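Local coordinates for protein Dok-7 (Mus musculus, PDB 3ML4) that binds phosphoinositides and the receptor kinase MuSK, activating that kinase by dimerization to drive neuromuscular synapse formation, at residues M5-L10 / C39-V44; V120-G125 / G131-H136; I141-R146 / P150-Q155. All coordinates share one frame; numbering follows the deposited sequence.

Interaction 1 (M5-L10 / C39-V44)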
# COMPACT_ATOMS: atom_id res chain seq x y z
N MSE B 5 -25.78 1.04 -3.15
CA MSE B 5 -24.54 0.22 -3.06
C MSE B 5 -23.98 0.26 -1.64
O MSE B 5 -23.88 1.32 -1.02
CB MSE B 5 -23.48 0.70 -4.06
CG MSE B 5 -22.21 -0.13 -4.05
SE MSE B 5 -20.79 0.65 -5.14
CE MSE B 5 -21.43 0.12 -6.91
N THR B 6 -23.59 -0.91 -1.14
CA THR B 6 -23.17 -1.05 0.24
C THR B 6 -21.65 -1.04 0.38
O THR B 6 -20.93 -1.51 -0.51
CB THR B 6 -23.75 -2.33 0.88
OG1 THR B 6 -23.58 -3.43 -0.01
CG2 THR B 6 -25.24 -2.15 1.18
N GLU B 7 -21.18 -0.50 1.50
CA GLU B 7 -19.76 -0.43 1.81
C GLU B 7 -19.22 -1.82 2.13
O GLU B 7 -19.74 -2.52 3.00
CB GLU B 7 -19.53 0.50 2.99
CG GLU B 7 -18.12 1.04 3.07
CD GLU B 7 -18.03 2.32 3.86
OE1 GLU B 7 -19.09 2.94 4.11
OE2 GLU B 7 -16.90 2.71 4.23
N ALA B 8 -18.18 -2.21 1.41
CA ALA B 8 -17.59 -3.54 1.54
C ALA B 8 -16.77 -3.68 2.81
O ALA B 8 -16.37 -2.69 3.42
CB ALA B 8 -16.74 -3.87 0.32
N ALA B 9 -16.53 -4.93 3.20
CA ALA B 9 -15.71 -5.25 4.35
C ALA B 9 -14.81 -6.41 3.98
O ALA B 9 -15.20 -7.26 3.19
CB ALA B 9 -16.60 -5.62 5.52
N LEU B 10 -13.59 -6.44 4.53
CA LEU B 10 -12.79 -7.66 4.40
C LEU B 10 -13.27 -8.72 5.40
O LEU B 10 -13.31 -9.90 5.08
CB LEU B 10 -11.27 -7.40 4.48
CG LEU B 10 -10.52 -6.93 5.72
CD1 LEU B 10 -10.23 -8.07 6.67
CD2 LEU B 10 -9.22 -6.29 5.30
N CYS B 39 -3.18 0.29 6.27
CA CYS B 39 -4.11 0.71 7.32
C CYS B 39 -5.35 -0.16 7.37
O CYS B 39 -5.65 -0.89 6.42
CB CYS B 39 -4.53 2.17 7.11
SG CYS B 39 -3.18 3.29 6.72
N LEU B 40 -6.06 -0.07 8.48
CA LEU B 40 -7.39 -0.64 8.59
C LEU B 40 -8.38 0.40 9.11
O LEU B 40 -8.11 1.09 10.10
CB LEU B 40 -7.38 -1.87 9.50
CG LEU B 40 -6.93 -3.19 8.88
CD1 LEU B 40 -6.73 -4.23 9.98
CD2 LEU B 40 -7.93 -3.69 7.83
N LEU B 41 -9.50 0.52 8.41
CA LEU B 41 -10.62 1.32 8.89
C LEU B 41 -11.53 0.45 9.74
O LEU B 41 -12.01 -0.60 9.30
CB LEU B 41 -11.39 1.94 7.71
CG LEU B 41 -12.56 2.88 8.01
CD1 LEU B 41 -12.11 4.15 8.71
CD2 LEU B 41 -13.31 3.21 6.73
N MSE B 42 -11.75 0.89 10.97
CA MSE B 42 -12.68 0.24 11.87
C MSE B 42 -14.02 0.96 11.77
O MSE B 42 -14.09 2.18 11.96
CB MSE B 42 -12.17 0.29 13.31
CG MSE B 42 -10.73 -0.15 13.50
SE MSE B 42 -10.33 -0.63 15.36
CE MSE B 42 -11.29 -2.34 15.42
N LEU B 43 -15.07 0.21 11.45
CA LEU B 43 -16.42 0.76 11.43
C LEU B 43 -17.29 0.00 12.43
O LEU B 43 -17.56 -1.18 12.25
CB LEU B 43 -17.02 0.72 10.02
CG LEU B 43 -16.33 1.53 8.91
CD1 LEU B 43 -17.02 1.31 7.58
CD2 LEU B 43 -16.25 3.02 9.24
N VAL B 44 -17.72 0.70 13.48
CA VAL B 44 -18.49 0.09 14.56
C VAL B 44 -19.96 0.49 14.54
O VAL B 44 -20.30 1.68 14.56
CB VAL B 44 -17.90 0.43 15.95
CG1 VAL B 44 -18.55 -0.43 17.03
CG2 VAL B 44 -16.40 0.23 15.97
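Glu-7 is the first residue of 5-10 to meet 39-44, and it does so with its carboxylate against leucine methyls. Its CG stands anti to the backbone N (chi1 -158°) and the chain beyond is extended, which carries Glu-7 OE2 to 3.6 Å from Leu-43 CD1, the two side chains crossing at about a right angle. Leu-41 lies farther off, with CD2 4.4 Å from the same Glu-7 OE2. Leucine methyls offer this oxygen nothing polar, and its charge is met elsewhere: Arg-31 of strand 24-31 and a basic side chain of the bound MuSK peptide both form salt bridges with it. The next residue, Ala-8, makes backbone hydrogen bonds to the second subunit. At Leu-10 the contact turns wholly apolar, as its CD2 comes within 3.9 Å of Leu-40 CD2, again with the side chains at about a right angle. Both leucines also touch Ile-108 of helix 98-112, so this end of the contact belongs to the core of the PH domain, where the C-terminal helix packs on the sheet. Contact is sparse, 130 Å² in all, and made by side chains, with Leu-10 CA still 9.8 Å from Leu-40 CA. Its chemistry therefore divides: an apolar methyl-to-methyl contact at Leu-10, and at Glu-7 a carboxylate resting on leucine methyls, whose negative charge is balanced by Arg-31 and the peptide rather than by anything in 39-44.

Interaction 2 (V120-G125 / G131-H136)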
# COMPACT_ATOMS: atom_id res chain seq x y z
N VAL B 120 9.60 -16.38 19.32
CA VAL B 120 11.05 -16.43 19.55
C VAL B 120 11.44 -16.12 21.00
O VAL B 120 10.62 -15.64 21.79
CB VAL B 120 11.82 -15.45 18.61
CG1 VAL B 120 11.49 -15.72 17.13
CG2 VAL B 120 11.53 -13.99 18.98
N THR B 121 12.69 -16.41 21.34
CA THR B 121 13.29 -16.03 22.60
C THR B 121 14.45 -15.10 22.31
O THR B 121 15.40 -15.49 21.63
CB THR B 121 13.82 -17.26 23.37
OG1 THR B 121 12.84 -18.31 23.33
CG2 THR B 121 14.14 -16.90 24.81
N VAL B 122 14.37 -13.87 22.82
CA VAL B 122 15.41 -12.87 22.60
C VAL B 122 16.58 -13.09 23.55
O VAL B 122 16.42 -13.05 24.77
CB VAL B 122 14.86 -11.41 22.72
CG1 VAL B 122 15.96 -10.37 22.45
CG2 VAL B 122 13.68 -11.18 21.77
N ALA B 123 17.77 -13.31 22.99
CA ALA B 123 18.99 -13.55 23.78
C ALA B 123 19.43 -12.31 24.56
O ALA B 123 19.35 -11.19 24.04
CB ALA B 123 20.12 -14.02 22.87
N PRO B 124 19.89 -12.50 25.81
CA PRO B 124 20.48 -11.38 26.56
C PRO B 124 21.80 -10.91 25.95
O PRO B 124 22.50 -11.70 25.30
CB PRO B 124 20.73 -11.97 27.96
CG PRO B 124 20.78 -13.43 27.75
CD PRO B 124 19.86 -13.74 26.61
N GLY B 125 22.13 -9.64 26.16
CA GLY B 125 23.38 -9.06 25.68
C GLY B 125 23.22 -7.73 24.97
O GLY B 125 24.17 -6.94 24.89
N GLY B 131 14.05 -12.88 26.77
CA GLY B 131 12.92 -13.75 27.11
C GLY B 131 11.98 -13.98 25.94
O GLY B 131 12.20 -13.43 24.85
N PRO B 132 10.91 -14.79 26.14
CA PRO B 132 9.91 -15.03 25.10
C PRO B 132 9.37 -13.73 24.49
O PRO B 132 9.16 -12.74 25.19
CB PRO B 132 8.80 -15.76 25.85
CG PRO B 132 9.52 -16.48 26.94
CD PRO B 132 10.59 -15.53 27.38
N ALA B 133 9.18 -13.75 23.18
CA ALA B 133 8.67 -12.61 22.43
C ALA B 133 8.18 -13.13 21.10
O ALA B 133 8.39 -14.30 20.77
CB ALA B 133 9.76 -11.60 22.21
N THR B 134 7.53 -12.27 20.33
CA THR B 134 7.10 -12.67 18.99
C THR B 134 7.64 -11.71 17.95
O THR B 134 7.47 -10.50 18.06
CB THR B 134 5.56 -12.84 18.91
OG1 THR B 134 5.15 -12.93 17.55
CG2 THR B 134 4.85 -11.67 19.56
N LEU B 135 8.33 -12.25 16.94
CA LEU B 135 8.87 -11.43 15.86
C LEU B 135 7.84 -11.25 14.76
O LEU B 135 7.31 -12.24 14.25
CB LEU B 135 10.16 -12.05 15.29
CG LEU B 135 10.87 -11.22 14.21
CD1 LEU B 135 11.65 -10.05 14.82
CD2 LEU B 135 11.79 -12.09 13.38
N HIS B 136 7.57 -10.00 14.40
CA HIS B 136 6.61 -9.70 13.33
C HIS B 136 7.26 -9.05 12.11
O HIS B 136 7.99 -8.07 12.24
CB HIS B 136 5.48 -8.80 13.83
CG HIS B 136 4.65 -9.41 14.91
ND1 HIS B 136 3.46 -10.05 14.65
CD2 HIS B 136 4.83 -9.49 16.25
CE1 HIS B 136 2.94 -10.49 15.78
NE2 HIS B 136 3.75 -10.16 16.77
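An antiparallel backbone ladder joins the first two strands of the IRS-type PTB domain, a PH-like fold, at the loop end of the hairpin formed by strands 115-122 and 133-138. Three consecutive pairings establish the register. Val-120 with Ala-133 is a hydrogen-bonded pair: Val-120 N reaches Ala-133 O at 2.8 Å, and Ala-133 N returns a bond to Val-120 O. Thr-121 with Pro-132 is the non-hydrogen-bonded pair between, a place that suits a proline because no N-H is required of it there; Thr-121 CG2 lies 3.8 Å from Gly-131 C. Val-122 with Gly-131 closes the ladder. The chain bends sharply at Pro-132, and strands 120-122 and 133-136 consequently run at 107° to one another, far from a flat sheet.

Val-120, Val-122 and Ala-133 share one face. Val-122 has CG1 anti to the backbone N (chi1 -179°), leaving CG2 to meet Ala-133 CB at 4.0 Å, while Val-120 CG1 approaches Leu-135 CB at 4.3 Å. Behind them, Leu-188 of strand 184-189 packs on both valines, and the selenomethionine at Met-153 touches Val-122 and Ala-133. Gly-131 has a positive phi of 111°, at which a CB would be pressed against the preceding carbonyl oxygen. It exchanges two bonds with Val-122: Gly-131 N lies 3.1 Å from Val-122 O, and Val-122 N 3.0 Å from Gly-131 O.

Interaction 3 (I141-R146 / P150-Q155)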
# COMPACT_ATOMS: atom_id res chain seq x y z
N ILE B 141 8.56 -3.36 7.35
CA ILE B 141 9.03 -3.20 8.72
C ILE B 141 9.14 -4.49 9.54
O ILE B 141 8.33 -5.42 9.40
CB ILE B 141 8.20 -2.15 9.51
CG1 ILE B 141 6.71 -2.45 9.42
CG2 ILE B 141 8.53 -0.75 9.03
CD1 ILE B 141 5.83 -1.64 10.39
N LEU B 142 10.16 -4.54 10.38
CA LEU B 142 10.37 -5.65 11.30
C LEU B 142 10.19 -5.16 12.72
O LEU B 142 10.70 -4.10 13.10
CB LEU B 142 11.76 -6.26 11.13
CG LEU B 142 12.05 -7.56 11.89
CD1 LEU B 142 11.34 -8.75 11.25
CD2 LEU B 142 13.56 -7.81 11.99
N VAL B 143 9.46 -5.93 13.51
CA VAL B 143 9.10 -5.56 14.86
C VAL B 143 9.25 -6.75 15.80
O VAL B 143 9.00 -7.89 15.41
CB VAL B 143 7.66 -4.95 14.89
CG1 VAL B 143 6.89 -5.32 16.14
CG2 VAL B 143 7.73 -3.45 14.71
N LEU B 144 9.69 -6.47 17.02
CA LEU B 144 9.61 -7.44 18.10
C LEU B 144 8.53 -7.00 19.08
O LEU B 144 8.41 -5.82 19.38
CB LEU B 144 10.97 -7.61 18.80
CG LEU B 144 11.83 -8.77 18.30
CD1 LEU B 144 13.27 -8.65 18.77
CD2 LEU B 144 11.25 -10.12 18.72
N ALA B 145 7.74 -7.95 19.57
CA ALA B 145 6.61 -7.63 20.45
C ALA B 145 6.51 -8.55 21.65
O ALA B 145 6.77 -9.75 21.56
CB ALA B 145 5.30 -7.62 19.67
N ARG B 146 6.12 -7.97 22.78
CA ARG B 146 6.08 -8.65 24.08
C ARG B 146 4.81 -8.33 24.84
O ARG B 146 4.18 -7.29 24.62
CB ARG B 146 7.23 -8.17 24.96
CG ARG B 146 8.43 -9.05 25.00
CD ARG B 146 9.41 -8.51 26.02
NE ARG B 146 9.07 -8.94 27.37
CZ ARG B 146 9.53 -10.04 27.94
NH1 ARG B 146 10.36 -10.84 27.29
NH2 ARG B 146 9.16 -10.35 29.18
N PRO B 150 0.21 -6.72 23.65
CA PRO B 150 1.53 -6.59 23.04
C PRO B 150 1.99 -5.15 22.84
O PRO B 150 1.22 -4.31 22.38
CB PRO B 150 1.37 -7.28 21.68
CG PRO B 150 0.23 -8.21 21.87
CD PRO B 150 -0.70 -7.52 22.81
N THR B 151 3.23 -4.87 23.23
CA THR B 151 3.87 -3.58 22.99
C THR B 151 5.15 -3.78 22.18
O THR B 151 5.84 -4.78 22.34
CB THR B 151 4.20 -2.82 24.30
OG1 THR B 151 5.05 -3.63 25.12
CG2 THR B 151 2.93 -2.49 25.07
N VAL B 152 5.45 -2.80 21.33
CA VAL B 152 6.62 -2.86 20.44
C VAL B 152 7.88 -2.48 21.20
O VAL B 152 7.97 -1.38 21.75
CB VAL B 152 6.41 -1.94 19.20
CG1 VAL B 152 7.71 -1.76 18.40
CG2 VAL B 152 5.31 -2.49 18.31
N MSE B 153 8.84 -3.39 21.23
CA MSE B 153 10.10 -3.21 21.96
C MSE B 153 11.32 -3.05 21.05
O MSE B 153 12.42 -2.78 21.53
CB MSE B 153 10.33 -4.38 22.91
CG MSE B 153 10.21 -5.74 22.25
SE MSE B 153 11.33 -7.10 23.09
CE MSE B 153 10.55 -8.65 22.24
N GLY B 154 11.13 -3.24 19.75
CA GLY B 154 12.21 -3.11 18.77
C GLY B 154 11.63 -3.03 17.38
O GLY B 154 10.72 -3.79 17.05
N GLN B 155 12.15 -2.10 16.57
CA GLN B 155 11.64 -1.88 15.22
C GLN B 155 12.74 -1.52 14.21
O GLN B 155 13.62 -0.71 14.50
CB GLN B 155 10.55 -0.80 15.21
CG GLN B 155 11.00 0.57 15.71
CD GLN B 155 9.91 1.62 15.63
OE1 GLN B 155 9.49 2.17 16.64
NE2 GLN B 155 9.44 1.89 14.42
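Arg-146 and the selenomethionine at Met-153 lie against each other through their aliphatic parts: Arg-146 CG is 3.5 Å from Met-153 CE, and Arg-146 CD is 3.8 Å from Met-153 SE. The same CE reaches Leu-144 CB at 3.6 Å. Met-153 sets out with CG between its backbone N and carbonyl carbon (chi1 51°), then extends over both neighbours. On the other face, Val-143 CG1 meets Val-152 CG2 at 3.9 Å.

Backbone bonds fix this packing. Arg-146 and Thr-151 exchange two, with Thr-151 N 2.9 Å from Arg-146 O. Leu-144 instead bonds to two successive residues, accepting from Met-153 N at 3.1 Å and donating to Gly-154 O at 2.9 Å. Farther out, Arg-146 NE forms a salt bridge with Glu-129, and Val-152 and Pro-150 touch Ile-85 of the PH domain. With an alanine at Arg-146, Glu-129 is likely to lose its salt-bridge partner, and the CG and CD packing against Met-153 would go with it.

The Leu-144 bonds and the near-helical backbone of Met-153 (phi -111°, psi -7°) set Met-153 and Gly-154 together opposite Leu-144, as in a classic beta bulge, within an antiparallel hairpin of the PTB sheet.

Interaction 1 comes first along the chain, in the PH domain, and interactions 2 and 3 follow in series in the PTB domain. Its centre is 35 Å from that of interaction 2 and 27 Å from that of interaction 3, on the opposite side of the chain's centre. The later two have centres 10 Å apart and share one antiparallel sheet, where strands 133-138 and 141-146 are neighbours: His-136 N lies 2.7 Å from Val-143 O, a probable hydrogen bond. Together they run across four successive strands, 115-122 to 151-157. Interaction 1 thus borders the bound peptide and the second subunit, whereas no other protein chain of the assembly touches the segments of interactions 2 and 3.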